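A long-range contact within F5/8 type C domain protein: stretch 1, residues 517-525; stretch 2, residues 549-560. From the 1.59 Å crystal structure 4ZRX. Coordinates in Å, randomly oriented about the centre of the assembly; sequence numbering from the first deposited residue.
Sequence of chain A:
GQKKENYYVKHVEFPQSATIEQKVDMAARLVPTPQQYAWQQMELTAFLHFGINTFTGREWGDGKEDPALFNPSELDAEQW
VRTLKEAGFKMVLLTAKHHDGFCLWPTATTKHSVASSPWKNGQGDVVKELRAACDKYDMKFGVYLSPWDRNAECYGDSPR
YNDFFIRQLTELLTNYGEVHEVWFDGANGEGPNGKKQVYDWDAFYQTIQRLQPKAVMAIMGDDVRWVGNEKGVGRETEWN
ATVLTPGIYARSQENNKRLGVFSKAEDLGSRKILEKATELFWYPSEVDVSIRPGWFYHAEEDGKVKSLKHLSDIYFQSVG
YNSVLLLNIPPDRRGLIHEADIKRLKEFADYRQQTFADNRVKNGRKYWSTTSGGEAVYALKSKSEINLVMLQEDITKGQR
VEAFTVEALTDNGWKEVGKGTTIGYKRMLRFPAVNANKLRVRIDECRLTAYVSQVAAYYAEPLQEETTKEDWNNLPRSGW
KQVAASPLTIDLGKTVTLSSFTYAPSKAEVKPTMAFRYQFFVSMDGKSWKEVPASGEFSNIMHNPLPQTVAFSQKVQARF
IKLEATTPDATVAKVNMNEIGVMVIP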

# COMPACT_ATOMS: atom_id res chain seq x y z
N ARG A 517 -6.80 39.92 8.67
CA ARG A 517 -6.32 41.29 8.38
C ARG A 517 -4.79 41.26 8.40
O ARG A 517 -4.19 40.62 9.26
CB ARG A 517 -6.85 42.30 9.40
CG ARG A 517 -8.36 42.32 9.46
CD ARG A 517 -8.95 43.67 9.94
NE ARG A 517 -10.41 43.67 9.78
CZ ARG A 517 -11.07 43.76 8.62
NH1 ARG A 517 -10.44 43.90 7.46
NH2 ARG A 517 -12.41 43.71 8.62
N TYR A 518 -4.15 41.90 7.43
CA TYR A 518 -2.72 41.79 7.36
C TYR A 518 -2.07 43.04 6.79
O TYR A 518 -2.73 43.86 6.17
CB TYR A 518 -2.33 40.59 6.48
CG TYR A 518 -2.63 40.83 5.05
CD1 TYR A 518 -1.70 41.46 4.20
CD2 TYR A 518 -3.84 40.45 4.51
CE1 TYR A 518 -2.00 41.74 2.85
CE2 TYR A 518 -4.14 40.72 3.17
CZ TYR A 518 -3.22 41.35 2.35
OH TYR A 518 -3.54 41.59 1.03
N GLN A 519 -0.77 43.15 7.06
CA GLN A 519 0.11 44.10 6.38
C GLN A 519 1.35 43.32 5.99
O GLN A 519 1.89 42.51 6.80
CB GLN A 519 0.47 45.24 7.31
CG GLN A 519 -0.69 46.16 7.63
CD GLN A 519 -0.34 47.30 8.56
OE1 GLN A 519 0.07 48.39 8.12
NE2 GLN A 519 -0.52 47.09 9.85
N PHE A 520 1.75 43.47 4.75
CA PHE A 520 2.88 42.76 4.22
C PHE A 520 3.99 43.78 4.00
O PHE A 520 3.72 44.91 3.54
CB PHE A 520 2.51 42.11 2.92
CG PHE A 520 3.57 41.24 2.37
CD1 PHE A 520 3.76 39.93 2.87
CD2 PHE A 520 4.36 41.67 1.32
CE1 PHE A 520 4.75 39.12 2.34
CE2 PHE A 520 5.37 40.87 0.79
CZ PHE A 520 5.54 39.56 1.27
N PHE A 521 5.21 43.41 4.38
CA PHE A 521 6.36 44.31 4.35
C PHE A 521 7.53 43.65 3.66
O PHE A 521 7.70 42.41 3.71
CB PHE A 521 6.81 44.70 5.76
CG PHE A 521 5.77 45.35 6.61
CD1 PHE A 521 4.87 44.60 7.35
CD2 PHE A 521 5.72 46.74 6.74
CE1 PHE A 521 3.92 45.20 8.18
CE2 PHE A 521 4.78 47.36 7.58
CZ PHE A 521 3.89 46.60 8.30
N VAL A 522 8.40 44.48 3.07
CA VAL A 522 9.62 43.97 2.45
C VAL A 522 10.84 44.76 2.94
O VAL A 522 10.70 45.89 3.36
CB VAL A 522 9.53 43.97 0.92
CG1 VAL A 522 8.49 42.99 0.47
CG2 VAL A 522 9.21 45.39 0.35
N SER A 523 12.01 44.13 2.90
CA SER A 523 13.27 44.79 3.28
C SER A 523 14.42 44.17 2.53
O SER A 523 14.40 42.96 2.18
CB SER A 523 13.50 44.61 4.76
OG SER A 523 14.68 45.25 5.17
N MSE A 524 15.43 44.98 2.27
CA MSE A 524 16.70 44.48 1.71
C MSE A 524 17.69 43.97 2.76
O MSE A 524 18.53 43.09 2.48
CB MSE A 524 17.33 45.56 0.82
CG MSE A 524 16.43 45.99 -0.35
SE MSE A 524 16.08 44.52 -1.63
CE MSE A 524 17.91 44.25 -2.25
N ASP A 525 17.61 44.55 3.97
CA ASP A 525 18.58 44.30 5.02
C ASP A 525 17.96 43.69 6.29
O ASP A 525 18.67 43.37 7.24
CB ASP A 525 19.38 45.59 5.34
CG ASP A 525 18.50 46.74 5.86
OD1 ASP A 525 17.25 46.64 5.92
OD2 ASP A 525 19.07 47.78 6.21
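Stretch 2, residues 549-560: TVAFSQKVQARF

Two segments distant in sequence can meet through a single backbone bridge at one end and mainly apolar side-chain packing along the rest, as residues 517-525 and 549-560 illustrate. Stretch 1 is extended from Arg-517 to Ser-523 and then leaves the strand conformation at Met-524, where psi falls to -29°. Stretch 2 is less regular: a strand entering from earlier in the chain passes through Val-550, the chain turns a corner at Ser-553 and Gln-554, a second strand passes through Val-556 and Gln-557, and another corner follows at Arg-559. This second strand crosses strand 517-523 at 56° between N-to-C directions, with the axes 6.3 Å apart at closest approach, and the backbone pairing is confined to one bridge.

The backbones meet beyond that crossing, where Ser-523 and Phe-560 form an antiparallel bridge. Ser-523 N donates to Phe-560 O (3.1 Å), and Phe-560 N returns a bond to Ser-523 O (2.8 Å). At the corner, where Arg-559 has psi -43°, Arg-559 N also donates a hydrogen bond to Ser-523 O (3.0 Å), so one carbonyl accepts two successive amides. Beside the bridge, Val-522 CA makes a CA-H...O contact with Phe-560 O at 3.5 Å.

Away from this junction, side chains carry the contact. The alternation of an extended strand directs Tyr-518 and Phe-520 toward stretch 2, while Phe-521 points away. Tyr-518 OH lies 3.5 Å from Val-550 CG2, and Phe-520 CE2 approaches Phe-552 CZ at 3.7 Å, the two rings inclined at 33°. Val-522 serves the second strand: its CG1 lies 3.7 Å from Val-556 CG1 and 3.8 Å from Ala-558 CB. Although the CA-to-CB bond of Met-524, a selenomethionine, points away, its side chain folds back, bringing SE within 4.0 Å of Ala-558 CA.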

# COMPACT_ATOMS: atom_id res chain seq x y z
N THR A 549 -3.63 34.47 -3.37
CA THR A 549 -2.47 35.14 -3.96
C THR A 549 -2.77 36.63 -4.04
O THR A 549 -3.83 37.03 -4.51
CB THR A 549 -2.18 34.49 -5.35
OG1 THR A 549 -1.78 33.11 -5.17
CG2 THR A 549 -1.08 35.27 -6.10
N VAL A 550 -1.89 37.44 -3.44
CA VAL A 550 -2.04 38.92 -3.43
C VAL A 550 -1.15 39.44 -4.51
O VAL A 550 0.07 39.37 -4.36
CB VAL A 550 -1.63 39.48 -2.06
CG1 VAL A 550 -1.65 41.01 -2.06
CG2 VAL A 550 -2.59 38.88 -1.01
N ALA A 551 -1.76 39.91 -5.59
CA ALA A 551 -1.05 40.38 -6.75
C ALA A 551 -0.63 41.81 -6.39
O ALA A 551 -1.46 42.61 -5.95
CB ALA A 551 -1.94 40.36 -7.99
N PHE A 552 0.65 42.11 -6.56
CA PHE A 552 1.14 43.48 -6.29
C PHE A 552 0.86 44.39 -7.49
O PHE A 552 0.95 43.95 -8.64
CB PHE A 552 2.64 43.43 -5.97
CG PHE A 552 2.98 42.58 -4.75
CD1 PHE A 552 2.11 42.45 -3.67
CD2 PHE A 552 4.21 41.94 -4.67
CE1 PHE A 552 2.45 41.71 -2.56
CE2 PHE A 552 4.54 41.18 -3.57
CZ PHE A 552 3.65 41.08 -2.50
N SER A 553 0.53 45.65 -7.20
CA SER A 553 0.44 46.70 -8.24
C SER A 553 1.75 46.99 -8.96
O SER A 553 1.75 47.34 -10.14
CB SER A 553 -0.03 48.00 -7.61
OG SER A 553 -1.31 47.80 -7.04
N GLN A 554 2.86 46.83 -8.25
CA GLN A 554 4.19 47.11 -8.77
C GLN A 554 5.08 45.92 -8.47
O GLN A 554 4.85 45.20 -7.50
CB GLN A 554 4.80 48.36 -8.08
CG GLN A 554 3.93 49.61 -8.17
CD GLN A 554 3.79 50.08 -9.60
OE1 GLN A 554 4.68 49.89 -10.42
NE2 GLN A 554 2.68 50.72 -9.89
N LYS A 555 6.11 45.77 -9.29
CA LYS A 555 7.17 44.81 -9.03
C LYS A 555 7.85 45.22 -7.72
O LYS A 555 8.13 46.39 -7.51
CB LYS A 555 8.13 44.79 -10.20
CG LYS A 555 7.43 44.39 -11.54
CD LYS A 555 8.41 44.24 -12.71
CE LYS A 555 9.23 45.49 -12.90
NZ LYS A 555 9.93 45.43 -14.21
N VAL A 556 8.07 44.27 -6.82
CA VAL A 556 8.52 44.58 -5.47
C VAL A 556 9.88 43.90 -5.23
O VAL A 556 9.96 42.66 -5.22
CB VAL A 556 7.48 44.07 -4.46
CG1 VAL A 556 7.98 44.12 -3.01
CG2 VAL A 556 6.19 44.83 -4.61
N GLN A 557 10.93 44.68 -5.03
CA GLN A 557 12.24 44.11 -4.76
C GLN A 557 12.31 43.72 -3.27
O GLN A 557 11.82 44.46 -2.39
CB GLN A 557 13.36 45.06 -5.16
CG GLN A 557 14.66 44.32 -5.53
CD GLN A 557 15.70 45.26 -6.14
OE1 GLN A 557 15.35 46.21 -6.84
NE2 GLN A 557 16.97 44.99 -5.90
N ALA A 558 12.87 42.54 -2.99
CA ALA A 558 12.92 42.06 -1.63
C ALA A 558 14.01 41.00 -1.39
O ALA A 558 14.36 40.22 -2.28
CB ALA A 558 11.56 41.54 -1.18
N ARG A 559 14.56 41.05 -0.18
CA ARG A 559 15.43 40.02 0.36
C ARG A 559 14.72 39.36 1.53
O ARG A 559 14.79 38.13 1.68
CB ARG A 559 16.77 40.62 0.81
CG ARG A 559 17.70 39.71 1.65
CD ARG A 559 18.13 38.51 0.88
NE ARG A 559 18.79 37.52 1.73
CZ ARG A 559 20.08 37.20 1.68
NH1 ARG A 559 20.92 37.76 0.81
NH2 ARG A 559 20.54 36.26 2.51
N PHE A 560 14.10 40.18 2.38
CA PHE A 560 13.34 39.73 3.54
C PHE A 560 11.89 40.09 3.33
O PHE A 560 11.60 41.09 2.70
CB PHE A 560 13.83 40.39 4.85
CG PHE A 560 15.29 40.10 5.19
CD1 PHE A 560 16.32 40.83 4.58
CD2 PHE A 560 15.63 39.16 6.17
CE1 PHE A 560 17.69 40.59 4.91
CE2 PHE A 560 16.99 38.93 6.51
CZ PHE A 560 18.01 39.64 5.87